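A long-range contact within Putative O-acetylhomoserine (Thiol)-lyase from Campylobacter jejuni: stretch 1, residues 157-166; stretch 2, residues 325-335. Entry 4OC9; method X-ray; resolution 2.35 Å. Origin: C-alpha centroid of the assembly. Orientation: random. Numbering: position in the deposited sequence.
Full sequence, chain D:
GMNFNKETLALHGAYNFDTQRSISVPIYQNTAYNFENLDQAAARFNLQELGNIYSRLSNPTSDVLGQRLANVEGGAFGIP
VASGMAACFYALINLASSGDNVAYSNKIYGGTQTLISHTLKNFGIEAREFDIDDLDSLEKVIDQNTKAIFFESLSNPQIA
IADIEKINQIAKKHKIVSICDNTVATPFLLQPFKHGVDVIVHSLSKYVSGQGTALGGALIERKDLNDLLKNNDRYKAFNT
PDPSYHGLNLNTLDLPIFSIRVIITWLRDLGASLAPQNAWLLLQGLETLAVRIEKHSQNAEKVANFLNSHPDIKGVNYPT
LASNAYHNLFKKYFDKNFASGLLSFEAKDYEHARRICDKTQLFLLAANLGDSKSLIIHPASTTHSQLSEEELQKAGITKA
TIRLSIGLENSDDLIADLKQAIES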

# COMPACT_ATOMS: atom_id res chain seq x y z
N PRO D 157 16.32 -27.82 -0.08
CA PRO D 157 15.82 -28.26 1.21
C PRO D 157 16.66 -29.20 2.02
O PRO D 157 16.16 -29.71 3.04
CB PRO D 157 14.60 -29.08 0.79
CG PRO D 157 15.15 -29.83 -0.36
CD PRO D 157 16.11 -28.88 -1.07
N GLN D 158 17.87 -29.51 1.56
CA GLN D 158 18.72 -30.44 2.34
C GLN D 158 19.31 -29.87 3.65
O GLN D 158 19.66 -30.61 4.53
CB GLN D 158 19.80 -31.23 1.61
CG GLN D 158 20.19 -32.43 2.45
CD GLN D 158 21.37 -33.19 1.91
OE1 GLN D 158 21.82 -32.93 0.80
NE2 GLN D 158 21.88 -34.14 2.69
N ILE D 159 19.36 -28.56 3.77
CA ILE D 159 19.92 -27.91 4.95
C ILE D 159 21.41 -28.28 4.95
O ILE D 159 21.99 -28.63 5.95
CB ILE D 159 19.24 -28.28 6.27
CG1 ILE D 159 17.71 -28.10 6.23
CG2 ILE D 159 19.72 -27.40 7.39
CD1 ILE D 159 16.98 -29.13 5.44
N ALA D 160 22.02 -28.26 3.77
CA ALA D 160 23.42 -28.58 3.64
C ALA D 160 24.25 -27.33 3.82
O ALA D 160 24.01 -26.30 3.18
CB ALA D 160 23.70 -29.18 2.29
N ILE D 161 25.24 -27.42 4.69
CA ILE D 161 26.12 -26.30 4.97
C ILE D 161 27.40 -26.37 4.18
O ILE D 161 28.15 -27.36 4.22
CB ILE D 161 26.46 -26.22 6.46
CG1 ILE D 161 25.17 -26.08 7.26
CG2 ILE D 161 27.37 -25.03 6.71
CD1 ILE D 161 25.36 -26.01 8.77
N ALA D 162 27.69 -25.27 3.51
CA ALA D 162 28.90 -25.16 2.69
C ALA D 162 30.10 -24.74 3.52
O ALA D 162 29.99 -23.88 4.40
CB ALA D 162 28.66 -24.13 1.58
N ASP D 163 31.25 -25.34 3.24
CA ASP D 163 32.47 -25.00 3.95
C ASP D 163 32.99 -23.80 3.15
O ASP D 163 33.83 -23.90 2.25
CB ASP D 163 33.46 -26.17 3.98
CG ASP D 163 34.63 -25.91 4.90
OD1 ASP D 163 34.90 -24.74 5.26
OD2 ASP D 163 35.31 -26.91 5.28
N ILE D 164 32.50 -22.64 3.55
CA ILE D 164 32.82 -21.38 2.89
C ILE D 164 34.30 -21.08 2.72
O ILE D 164 34.71 -20.76 1.60
CB ILE D 164 32.10 -20.20 3.55
CG1 ILE D 164 30.59 -20.46 3.59
CG2 ILE D 164 32.39 -18.93 2.76
CD1 ILE D 164 29.80 -19.40 4.33
N GLU D 165 35.09 -21.19 3.78
CA GLU D 165 36.55 -20.92 3.70
C GLU D 165 37.26 -21.68 2.56
O GLU D 165 38.14 -21.13 1.91
CB GLU D 165 37.28 -21.26 4.99
CG GLU D 165 36.91 -20.39 6.17
CD GLU D 165 37.69 -20.78 7.40
OE1 GLU D 165 38.58 -21.66 7.29
OE2 GLU D 165 37.40 -20.20 8.47
N LYS D 166 36.87 -22.94 2.35
CA LYS D 166 37.46 -23.77 1.30
C LYS D 166 37.01 -23.36 -0.06
O LYS D 166 37.77 -23.48 -1.01
CB LYS D 166 37.18 -25.23 1.55
CG LYS D 166 37.86 -25.71 2.81
CD LYS D 166 37.67 -27.19 3.03
CE LYS D 166 38.39 -27.60 4.32
NZ LYS D 166 38.24 -29.04 4.61
N ALA D 325 25.41 -34.69 9.52
CA ALA D 325 26.66 -34.57 8.77
C ALA D 325 27.22 -33.14 8.67
O ALA D 325 28.40 -32.96 8.40
CB ALA D 325 26.47 -35.13 7.36
N TYR D 326 26.37 -32.15 8.85
CA TYR D 326 26.81 -30.79 8.77
C TYR D 326 26.94 -30.14 10.14
O TYR D 326 27.19 -28.95 10.22
CB TYR D 326 25.85 -30.00 7.87
CG TYR D 326 25.84 -30.59 6.48
CD1 TYR D 326 26.87 -30.33 5.60
CD2 TYR D 326 24.80 -31.41 6.04
CE1 TYR D 326 26.89 -30.90 4.34
CE2 TYR D 326 24.81 -31.98 4.77
CZ TYR D 326 25.86 -31.72 3.93
OH TYR D 326 25.86 -32.24 2.67
N HIS D 327 26.82 -30.93 11.20
CA HIS D 327 26.90 -30.41 12.57
C HIS D 327 28.20 -29.67 12.89
O HIS D 327 28.17 -28.60 13.50
CB HIS D 327 26.58 -31.52 13.60
CG HIS D 327 26.50 -31.03 15.01
ND1 HIS D 327 25.37 -30.45 15.54
CD2 HIS D 327 27.40 -31.09 16.03
CE1 HIS D 327 25.57 -30.17 16.82
NE2 HIS D 327 26.80 -30.54 17.13
N ASN D 328 29.34 -30.23 12.51
CA ASN D 328 30.65 -29.57 12.73
C ASN D 328 30.77 -28.25 11.95
O ASN D 328 31.28 -27.27 12.47
CB ASN D 328 31.81 -30.49 12.40
CG ASN D 328 32.00 -31.58 13.42
OD1 ASN D 328 31.58 -31.45 14.57
ND2 ASN D 328 32.66 -32.65 13.02
N LEU D 329 30.31 -28.26 10.71
CA LEU D 329 30.32 -27.04 9.89
C LEU D 329 29.38 -26.01 10.55
O LEU D 329 29.64 -24.80 10.52
CB LEU D 329 29.91 -27.33 8.45
CG LEU D 329 30.96 -28.14 7.70
CD1 LEU D 329 30.48 -28.71 6.38
CD2 LEU D 329 32.17 -27.23 7.48
N PHE D 330 28.29 -26.49 11.14
CA PHE D 330 27.35 -25.61 11.81
C PHE D 330 28.04 -24.91 12.97
O PHE D 330 28.00 -23.70 13.08
CB PHE D 330 26.12 -26.40 12.29
CG PHE D 330 25.28 -25.65 13.28
CD1 PHE D 330 24.57 -24.54 12.91
CD2 PHE D 330 25.14 -26.12 14.58
CE1 PHE D 330 23.76 -23.86 13.84
CE2 PHE D 330 24.32 -25.47 15.50
CZ PHE D 330 23.64 -24.35 15.13
N LYS D 331 28.67 -25.70 13.83
CA LYS D 331 29.39 -25.15 14.98
C LYS D 331 30.51 -24.21 14.53
O LYS D 331 30.83 -23.25 15.20
CB LYS D 331 29.98 -26.26 15.86
CG LYS D 331 28.97 -27.14 16.59
CD LYS D 331 28.15 -26.33 17.59
CE LYS D 331 27.18 -27.21 18.36
NZ LYS D 331 26.43 -26.48 19.40
N LYS D 332 31.11 -24.49 13.39
CA LYS D 332 32.21 -23.67 12.90
C LYS D 332 31.79 -22.30 12.36
O LYS D 332 32.44 -21.30 12.65
CB LYS D 332 32.96 -24.40 11.80
CG LYS D 332 34.15 -23.63 11.28
CD LYS D 332 34.85 -24.38 10.16
CE LYS D 332 36.03 -23.58 9.63
NZ LYS D 332 36.66 -24.23 8.45
N TYR D 333 30.71 -22.26 11.60
CA TYR D 333 30.25 -21.00 11.02
C TYR D 333 29.10 -20.24 11.69
O TYR D 333 28.95 -19.04 11.44
CB TYR D 333 29.90 -21.22 9.58
CG TYR D 333 31.08 -21.58 8.73
CD1 TYR D 333 31.95 -20.61 8.29
CD2 TYR D 333 31.28 -22.88 8.29
CE1 TYR D 333 33.03 -20.92 7.50
CE2 TYR D 333 32.35 -23.20 7.50
CZ TYR D 333 33.23 -22.20 7.09
OH TYR D 333 34.30 -22.53 6.26
N PHE D 334 28.30 -20.89 12.53
CA PHE D 334 27.14 -20.21 13.19
C PHE D 334 27.44 -19.81 14.64
O PHE D 334 27.34 -20.63 15.55
CB PHE D 334 25.92 -21.11 13.09
CG PHE D 334 25.39 -21.27 11.70
CD1 PHE D 334 26.07 -22.04 10.77
CD2 PHE D 334 24.19 -20.73 11.33
CE1 PHE D 334 25.58 -22.22 9.49
CE2 PHE D 334 23.69 -20.91 10.05
CZ PHE D 334 24.39 -21.65 9.13
N ASP D 335 27.82 -18.54 14.84
CA ASP D 335 28.19 -18.03 16.16
C ASP D 335 27.13 -18.03 17.26
O ASP D 335 27.46 -18.26 18.42
CB ASP D 335 28.84 -16.65 16.03
CG ASP D 335 30.17 -16.68 15.25
OD1 ASP D 335 30.68 -17.77 14.91
OD2 ASP D 335 30.72 -15.57 14.99
O HOH W 1 36.17 -26.88 8.34

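The contact sets one face of a short helix, residues 327-333, against a loop that runs into the start of another helix at Ile164. Together the two stretches bury 606 Å², and the residues that do the work recur along stretch 2 at helical spacing: Tyr326, Leu329 and Phe330, then Lys332 and Tyr333.

Tyr326, at the N-cap position, opens the contact. Its CA-to-CB bond points toward the loop, and chi1 in the m well lays the ring along the backbone of stretch 1. Ala160 sits over one face: its CA lies 3.9 Å from the ring centroid, 11° off the normal, a CH-pi contact, and its CB comes 3.7 Å from Tyr326 CZ. Alanine's CA and its methyl both rest against the ring, an apolar surface on an apolar face. Ile161 N approaches the same face, 3.5 Å from Tyr326 CD1, while the hydroxyl is satisfied elsewhere in the structure.

His327 points away and Asn328 is out of reach, so the next contact comes from Leu329. Its CB packs 3.8 Å from Ile161 CG2, and its CD2 lies 3.8 Å from Asp163 CG, which places it between the apolar and polar parts of the contact. Phe330 contributes mainly the base of its side chain: Ile161 CD1 reaches to 3.6 Å from Phe330 CB, while the ring leads away. Ile161, with 127 Å² covered, is the apolar hub; its m,t rotamer extends CD1 toward the helix, and its branches fill space among several partners.

Lys331 points away, but Lys332 turns toward stretch 1 with all four chi angles t. This extended chain carries NZ to 3.4 Å from Glu165 OE1, a salt bridge with a weak hydrogen bond, and to 3.7 Å from Asp163 OD1, a long salt bridge. A water accepts from Lys332 NZ at 2.7 Å and donates to Asp163 OD2 at 3.2 Å. Lysine suits this exposed position, where its length spans the gap and its charge answers two acids.

Tyr333 is the polar anchor, buried and directed toward the loop. Its OH donates to Asp163 OD1 in a very short hydrogen bond of 2.5 Å and accepts from Glu165 N at 2.9 Å, with a favorable angle of 159°. One hydroxyl thus ties a carboxylate and a helix-start amide to the neighboring helix, while Tyr333 CE1 packs 4.1 Å from Ile164 CB.

Phe334, just past the helix, closes the apolar side: its CE1 lies 3.9 Å from Ile161 CD1.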